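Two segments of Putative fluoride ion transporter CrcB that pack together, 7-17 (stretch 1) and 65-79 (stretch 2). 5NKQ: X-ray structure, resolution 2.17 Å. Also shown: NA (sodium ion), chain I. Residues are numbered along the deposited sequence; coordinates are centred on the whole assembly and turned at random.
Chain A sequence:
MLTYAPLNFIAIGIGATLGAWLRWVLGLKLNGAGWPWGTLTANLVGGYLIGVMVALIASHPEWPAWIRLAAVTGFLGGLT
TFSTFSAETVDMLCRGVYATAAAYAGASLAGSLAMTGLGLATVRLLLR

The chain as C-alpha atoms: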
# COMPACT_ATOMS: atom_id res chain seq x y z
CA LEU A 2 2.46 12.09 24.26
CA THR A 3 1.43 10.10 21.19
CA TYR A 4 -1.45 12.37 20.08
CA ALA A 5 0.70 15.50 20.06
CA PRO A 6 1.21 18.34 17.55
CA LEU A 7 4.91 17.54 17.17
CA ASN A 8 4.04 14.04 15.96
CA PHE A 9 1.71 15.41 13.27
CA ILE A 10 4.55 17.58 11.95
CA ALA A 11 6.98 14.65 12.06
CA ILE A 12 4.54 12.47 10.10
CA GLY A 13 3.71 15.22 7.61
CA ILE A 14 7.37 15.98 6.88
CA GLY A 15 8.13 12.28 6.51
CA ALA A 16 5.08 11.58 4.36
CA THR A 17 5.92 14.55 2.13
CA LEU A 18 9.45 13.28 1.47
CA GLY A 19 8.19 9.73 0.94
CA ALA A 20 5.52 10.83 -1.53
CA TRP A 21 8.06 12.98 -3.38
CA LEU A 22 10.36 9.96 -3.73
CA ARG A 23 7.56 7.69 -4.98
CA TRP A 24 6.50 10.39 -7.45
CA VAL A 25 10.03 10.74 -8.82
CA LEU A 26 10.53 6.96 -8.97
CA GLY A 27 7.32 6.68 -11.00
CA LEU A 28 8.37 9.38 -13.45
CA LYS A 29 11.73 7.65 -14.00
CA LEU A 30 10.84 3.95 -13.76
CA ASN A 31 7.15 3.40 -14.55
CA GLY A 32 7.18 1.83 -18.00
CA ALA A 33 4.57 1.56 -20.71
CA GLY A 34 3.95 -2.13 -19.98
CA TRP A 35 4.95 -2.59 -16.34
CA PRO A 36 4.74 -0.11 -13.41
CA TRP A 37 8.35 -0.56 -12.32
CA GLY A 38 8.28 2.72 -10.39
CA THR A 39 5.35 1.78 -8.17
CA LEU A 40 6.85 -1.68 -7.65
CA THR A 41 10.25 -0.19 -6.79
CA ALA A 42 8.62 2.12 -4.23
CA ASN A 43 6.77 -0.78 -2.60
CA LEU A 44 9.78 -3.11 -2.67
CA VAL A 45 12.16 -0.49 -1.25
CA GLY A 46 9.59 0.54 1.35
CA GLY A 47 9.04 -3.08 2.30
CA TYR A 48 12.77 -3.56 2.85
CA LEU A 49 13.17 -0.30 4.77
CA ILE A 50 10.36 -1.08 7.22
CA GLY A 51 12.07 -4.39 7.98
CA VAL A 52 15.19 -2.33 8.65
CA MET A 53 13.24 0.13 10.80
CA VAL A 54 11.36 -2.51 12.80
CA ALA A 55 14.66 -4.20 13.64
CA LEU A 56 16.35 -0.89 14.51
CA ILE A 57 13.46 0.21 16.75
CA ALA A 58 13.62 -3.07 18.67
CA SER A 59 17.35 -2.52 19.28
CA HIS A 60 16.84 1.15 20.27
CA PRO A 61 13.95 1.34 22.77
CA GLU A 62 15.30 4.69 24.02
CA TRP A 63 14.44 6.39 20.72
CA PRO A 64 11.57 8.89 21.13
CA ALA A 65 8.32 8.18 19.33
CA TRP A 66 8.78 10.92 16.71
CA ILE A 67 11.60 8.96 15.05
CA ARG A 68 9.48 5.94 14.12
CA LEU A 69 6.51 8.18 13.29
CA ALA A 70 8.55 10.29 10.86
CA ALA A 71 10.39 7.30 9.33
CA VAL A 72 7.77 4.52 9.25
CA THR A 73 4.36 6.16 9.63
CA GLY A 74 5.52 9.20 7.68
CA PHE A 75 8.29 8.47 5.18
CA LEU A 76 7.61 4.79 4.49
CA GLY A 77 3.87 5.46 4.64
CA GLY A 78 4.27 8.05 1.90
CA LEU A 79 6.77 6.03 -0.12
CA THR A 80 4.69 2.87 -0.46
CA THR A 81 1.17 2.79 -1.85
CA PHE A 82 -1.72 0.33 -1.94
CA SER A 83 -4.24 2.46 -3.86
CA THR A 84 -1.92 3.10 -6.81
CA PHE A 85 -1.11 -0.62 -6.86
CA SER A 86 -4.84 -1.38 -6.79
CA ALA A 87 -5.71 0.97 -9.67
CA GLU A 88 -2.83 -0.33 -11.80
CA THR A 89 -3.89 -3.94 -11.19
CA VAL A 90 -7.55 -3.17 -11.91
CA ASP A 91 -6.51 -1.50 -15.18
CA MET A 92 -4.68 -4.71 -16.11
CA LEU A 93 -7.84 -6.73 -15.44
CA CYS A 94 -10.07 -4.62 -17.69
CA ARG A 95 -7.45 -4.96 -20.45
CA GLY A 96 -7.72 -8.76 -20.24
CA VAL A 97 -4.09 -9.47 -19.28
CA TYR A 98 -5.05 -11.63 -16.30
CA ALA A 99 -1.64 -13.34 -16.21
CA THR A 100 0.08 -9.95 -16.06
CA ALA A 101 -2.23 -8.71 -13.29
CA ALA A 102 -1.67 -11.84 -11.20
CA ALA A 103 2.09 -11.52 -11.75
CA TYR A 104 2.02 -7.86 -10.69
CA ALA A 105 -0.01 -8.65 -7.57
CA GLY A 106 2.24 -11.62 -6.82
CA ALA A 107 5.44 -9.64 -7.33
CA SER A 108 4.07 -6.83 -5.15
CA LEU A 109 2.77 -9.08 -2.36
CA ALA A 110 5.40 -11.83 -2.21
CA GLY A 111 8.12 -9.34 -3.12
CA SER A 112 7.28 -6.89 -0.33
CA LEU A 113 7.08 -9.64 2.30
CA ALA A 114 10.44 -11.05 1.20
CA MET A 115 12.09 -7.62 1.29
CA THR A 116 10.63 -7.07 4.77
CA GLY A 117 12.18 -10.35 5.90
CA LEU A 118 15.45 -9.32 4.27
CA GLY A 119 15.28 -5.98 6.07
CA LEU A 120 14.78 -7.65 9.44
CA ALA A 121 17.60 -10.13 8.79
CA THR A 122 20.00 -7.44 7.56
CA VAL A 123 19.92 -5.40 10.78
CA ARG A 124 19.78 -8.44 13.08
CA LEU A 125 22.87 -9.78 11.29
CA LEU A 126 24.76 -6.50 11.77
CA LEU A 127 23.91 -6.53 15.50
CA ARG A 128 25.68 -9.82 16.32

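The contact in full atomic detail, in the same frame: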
# COMPACT_ATOMS: atom_id res chain seq x y z
N LEU A 7 3.60 17.82 17.73
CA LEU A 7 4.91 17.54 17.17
C LEU A 7 4.91 16.27 16.33
O LEU A 7 5.64 16.17 15.34
CB LEU A 7 5.96 17.44 18.28
CG LEU A 7 7.41 17.24 17.84
CD1 LEU A 7 7.98 18.52 17.25
CD2 LEU A 7 8.26 16.73 18.98
N ASN A 8 4.10 15.28 16.72
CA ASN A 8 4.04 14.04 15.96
C ASN A 8 3.35 14.23 14.61
O ASN A 8 3.71 13.57 13.63
CB ASN A 8 3.33 12.96 16.77
CG ASN A 8 4.11 12.56 18.01
OD1 ASN A 8 5.34 12.68 18.04
ND2 ASN A 8 3.41 12.07 19.02
N PHE A 9 2.35 15.12 14.55
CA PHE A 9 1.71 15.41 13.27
C PHE A 9 2.70 16.05 12.30
O PHE A 9 2.71 15.73 11.11
CB PHE A 9 0.50 16.32 13.48
CG PHE A 9 -0.73 15.60 13.94
CD1 PHE A 9 -0.95 15.37 15.29
CD2 PHE A 9 -1.66 15.14 13.03
CE1 PHE A 9 -2.09 14.70 15.72
CE2 PHE A 9 -2.80 14.47 13.45
CZ PHE A 9 -3.01 14.25 14.79
N ILE A 10 3.54 16.96 12.80
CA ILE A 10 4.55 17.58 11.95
C ILE A 10 5.57 16.54 11.50
O ILE A 10 5.97 16.52 10.33
CB ILE A 10 5.23 18.75 12.69
CG1 ILE A 10 4.18 19.78 13.12
CG2 ILE A 10 6.29 19.39 11.82
CD1 ILE A 10 4.76 20.95 13.89
N ALA A 11 6.00 15.67 12.41
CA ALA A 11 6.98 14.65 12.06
C ALA A 11 6.43 13.69 11.01
O ALA A 11 7.17 13.25 10.11
CB ALA A 11 7.42 13.88 13.31
N ILE A 12 5.15 13.35 11.10
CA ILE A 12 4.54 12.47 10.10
C ILE A 12 4.37 13.21 8.78
O ILE A 12 4.64 12.66 7.71
CB ILE A 12 3.21 11.91 10.63
CG1 ILE A 12 3.47 10.95 11.78
CG2 ILE A 12 2.44 11.21 9.51
CD1 ILE A 12 2.22 10.44 12.44
N GLY A 13 3.91 14.46 8.83
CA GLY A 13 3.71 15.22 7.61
C GLY A 13 5.00 15.45 6.84
O GLY A 13 5.03 15.32 5.61
N ILE A 14 6.08 15.79 7.55
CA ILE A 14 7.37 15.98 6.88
C ILE A 14 7.85 14.67 6.29
O ILE A 14 8.33 14.63 5.15
CB ILE A 14 8.39 16.57 7.87
CG1 ILE A 14 7.98 17.99 8.29
CG2 ILE A 14 9.78 16.59 7.25
CD1 ILE A 14 8.92 18.63 9.28
N GLY A 15 7.73 13.57 7.04
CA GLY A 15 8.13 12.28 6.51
C GLY A 15 7.29 11.86 5.32
O GLY A 15 7.82 11.45 4.28
N ALA A 16 5.96 11.98 5.44
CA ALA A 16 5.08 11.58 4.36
C ALA A 16 5.30 12.42 3.11
O ALA A 16 5.15 11.92 1.99
CB ALA A 16 3.62 11.68 4.81
N THR A 17 5.65 13.70 3.28
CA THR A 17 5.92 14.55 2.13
C THR A 17 7.16 14.08 1.38
O THR A 17 7.16 13.99 0.14
CB THR A 17 6.07 16.00 2.58
OG1 THR A 17 4.81 16.48 3.07
CG2 THR A 17 6.52 16.88 1.42
N ALA A 65 9.34 8.68 20.25
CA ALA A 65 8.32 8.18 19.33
C ALA A 65 8.37 8.90 17.98
O ALA A 65 8.00 8.31 16.96
CB ALA A 65 6.93 8.32 19.94
N TRP A 66 8.82 10.15 17.95
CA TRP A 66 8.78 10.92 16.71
C TRP A 66 9.71 10.36 15.65
O TRP A 66 9.54 10.67 14.46
CB TRP A 66 9.10 12.39 16.97
CG TRP A 66 10.54 12.68 17.29
CD1 TRP A 66 11.10 12.77 18.53
CD2 TRP A 66 11.60 12.93 16.35
NE1 TRP A 66 12.44 13.05 18.42
CE2 TRP A 66 12.77 13.16 17.10
CE3 TRP A 66 11.66 12.98 14.96
CZ2 TRP A 66 14.00 13.43 16.49
CZ3 TRP A 66 12.88 13.25 14.36
CH2 TRP A 66 14.03 13.47 15.13
N ILE A 67 10.70 9.55 16.03
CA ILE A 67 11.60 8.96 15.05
C ILE A 67 10.86 7.92 14.21
O ILE A 67 10.88 7.97 12.97
CB ILE A 67 12.84 8.36 15.73
CG1 ILE A 67 13.74 9.47 16.28
CG2 ILE A 67 13.61 7.47 14.77
CD1 ILE A 67 15.02 8.97 16.90
N ARG A 68 10.20 6.97 14.87
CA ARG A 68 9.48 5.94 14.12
C ARG A 68 8.26 6.51 13.41
O ARG A 68 7.85 5.98 12.37
CB ARG A 68 9.07 4.80 15.05
CG ARG A 68 8.11 5.18 16.17
CD ARG A 68 7.67 3.95 16.94
NE ARG A 68 6.82 4.28 18.09
CZ ARG A 68 7.28 4.48 19.32
NH1 ARG A 68 8.58 4.37 19.57
NH2 ARG A 68 6.44 4.78 20.30
N LEU A 69 7.66 7.57 13.95
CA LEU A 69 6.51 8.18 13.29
C LEU A 69 6.93 8.91 12.02
O LEU A 69 6.22 8.87 11.01
CB LEU A 69 5.79 9.12 14.25
CG LEU A 69 5.06 8.45 15.41
CD1 LEU A 69 4.49 9.49 16.36
CD2 LEU A 69 3.96 7.54 14.89
N ALA A 70 8.08 9.58 12.05
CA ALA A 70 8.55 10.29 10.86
C ALA A 70 9.10 9.33 9.81
O ALA A 70 8.92 9.56 8.61
CB ALA A 70 9.61 11.32 11.24
N ALA A 71 9.75 8.25 10.24
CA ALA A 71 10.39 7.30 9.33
C ALA A 71 9.41 6.27 8.79
O ALA A 71 9.35 6.05 7.57
CB ALA A 71 11.56 6.61 10.04
N VAL A 72 8.65 5.62 9.67
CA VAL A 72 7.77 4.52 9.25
C VAL A 72 6.39 5.06 8.89
O VAL A 72 5.95 4.95 7.75
CB VAL A 72 7.67 3.45 10.35
CG1 VAL A 72 6.82 2.29 9.87
CG2 VAL A 72 9.06 2.97 10.75
N THR A 73 5.70 5.64 9.88
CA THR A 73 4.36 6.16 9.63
C THR A 73 4.39 7.27 8.59
O THR A 73 3.49 7.35 7.74
CB THR A 73 3.75 6.67 10.94
OG1 THR A 73 3.79 5.63 11.93
CG2 THR A 73 2.30 7.09 10.72
N GLY A 74 5.41 8.12 8.63
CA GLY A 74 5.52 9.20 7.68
C GLY A 74 6.20 8.81 6.38
O GLY A 74 5.52 8.61 5.36
N PHE A 75 7.52 8.67 6.41
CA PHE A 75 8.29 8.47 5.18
C PHE A 75 7.88 7.20 4.45
O PHE A 75 7.50 7.23 3.28
CB PHE A 75 9.79 8.46 5.49
CG PHE A 75 10.65 8.20 4.29
CD1 PHE A 75 10.87 9.19 3.35
CD2 PHE A 75 11.24 6.96 4.10
CE1 PHE A 75 11.66 8.95 2.24
CE2 PHE A 75 12.03 6.72 3.00
CZ PHE A 75 12.24 7.71 2.07
N LEU A 76 7.95 6.06 5.14
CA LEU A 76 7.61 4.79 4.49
C LEU A 76 6.12 4.71 4.17
O LEU A 76 5.73 4.03 3.22
CB LEU A 76 8.05 3.62 5.37
CG LEU A 76 9.56 3.55 5.56
CD1 LEU A 76 9.93 2.40 6.49
CD2 LEU A 76 10.26 3.41 4.22
N GLY A 77 5.28 5.39 4.95
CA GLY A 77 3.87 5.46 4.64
C GLY A 77 3.55 6.33 3.44
O GLY A 77 2.49 6.18 2.84
N GLY A 78 4.45 7.25 3.09
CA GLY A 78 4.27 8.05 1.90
C GLY A 78 4.99 7.47 0.70
O GLY A 78 4.62 7.73 -0.44
N LEU A 79 6.02 6.65 0.97
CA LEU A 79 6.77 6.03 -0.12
C LEU A 79 6.00 4.89 -0.75
O LEU A 79 5.88 4.81 -1.98
CB LEU A 79 8.12 5.54 0.41
CG LEU A 79 8.96 4.72 -0.58
CD1 LEU A 79 9.28 5.54 -1.83
CD2 LEU A 79 10.23 4.23 0.09
NA NA I . 1.31 5.20 1.13

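What lies at the apolar centre of this contact? Small and branched side chains meet there between two helices that run in broadly the same direction, at 34°, with axes approaching to 6.2 Å. Ala-11 points its methyl toward the second helix, where its CB lies 4.0 Å from Ala-70 CB and 4.3 Å from Trp-66 CB. At the next residue, Ile-12 CG1 packs 3.9 Å from Leu-69 CB, and Ile-12 CD1 reaches to 3.8 Å from Thr-73 CG2. Trp-66 starts toward the first helix, but its chi1 of 72° (p) leads the indole away, so that its CB rather than its ring does the packing.

How do the backbones come so close farther along? Glycines make the room. Gly-15 CA stands 4.0 Å from Phe-75 CA, and Ala-16 CA 4.1 Å from Gly-74 CA, distances at which main chain touches main chain. A CB on Gly-15 would fall 2.1 Å from Ala-70 O, and one on Gly-74 would fall 2.9 Å from Ile-12 O; both would clash. The same holds at Gly-78, where a CB would sit 2.5 Å from Ala-16 O. The CA-to-CB bond of Phe-75 points away overall, yet its CB still lies 3.8 Å from Gly-15 O, which sits at the edge of the ring, near its plane.

What polar interactions does this closeness allow? No hydrogen bond crosses between the helices, but four CA-H...O contacts do. Phe-75 CA approaches Gly-15 O at 3.1 Å and Ala-16 CA approaches Gly-74 O at 3.2 Å, while Gly-15 CA lies 3.5 Å from Ala-70 O with the straightest angle of the set, 154° at the hydrogen. Ala-70 CA and Ala-11 O, 3.4 Å apart, complete the group. The donors come from both helices. Ala-16 N is 3.4 Å from Gly-74 O, yet the angle is poor; this amide instead bonds within its own helix, with Ala-16 N 2.7 Å from Ile-12 O. In the second helix, a wider pi-type turn spans 69-76, and Phe-75 N bonds to Ala-70 O at 2.8 Å, five residues back.

Where does the contact reach its polar edge? At one end, Asn-8 sets its amide against apolar neighbours: its CG is 3.5 Å from Leu-69 CD1 and its OD1 is 3.9 Å from Trp-66 CB. Its ND2 is hydrogen-bonded elsewhere in the structure. Near the other end, Gly-77 contributes almost nothing to the helix contact, but its O binds the sodium ion, NA, at 2.3 Å.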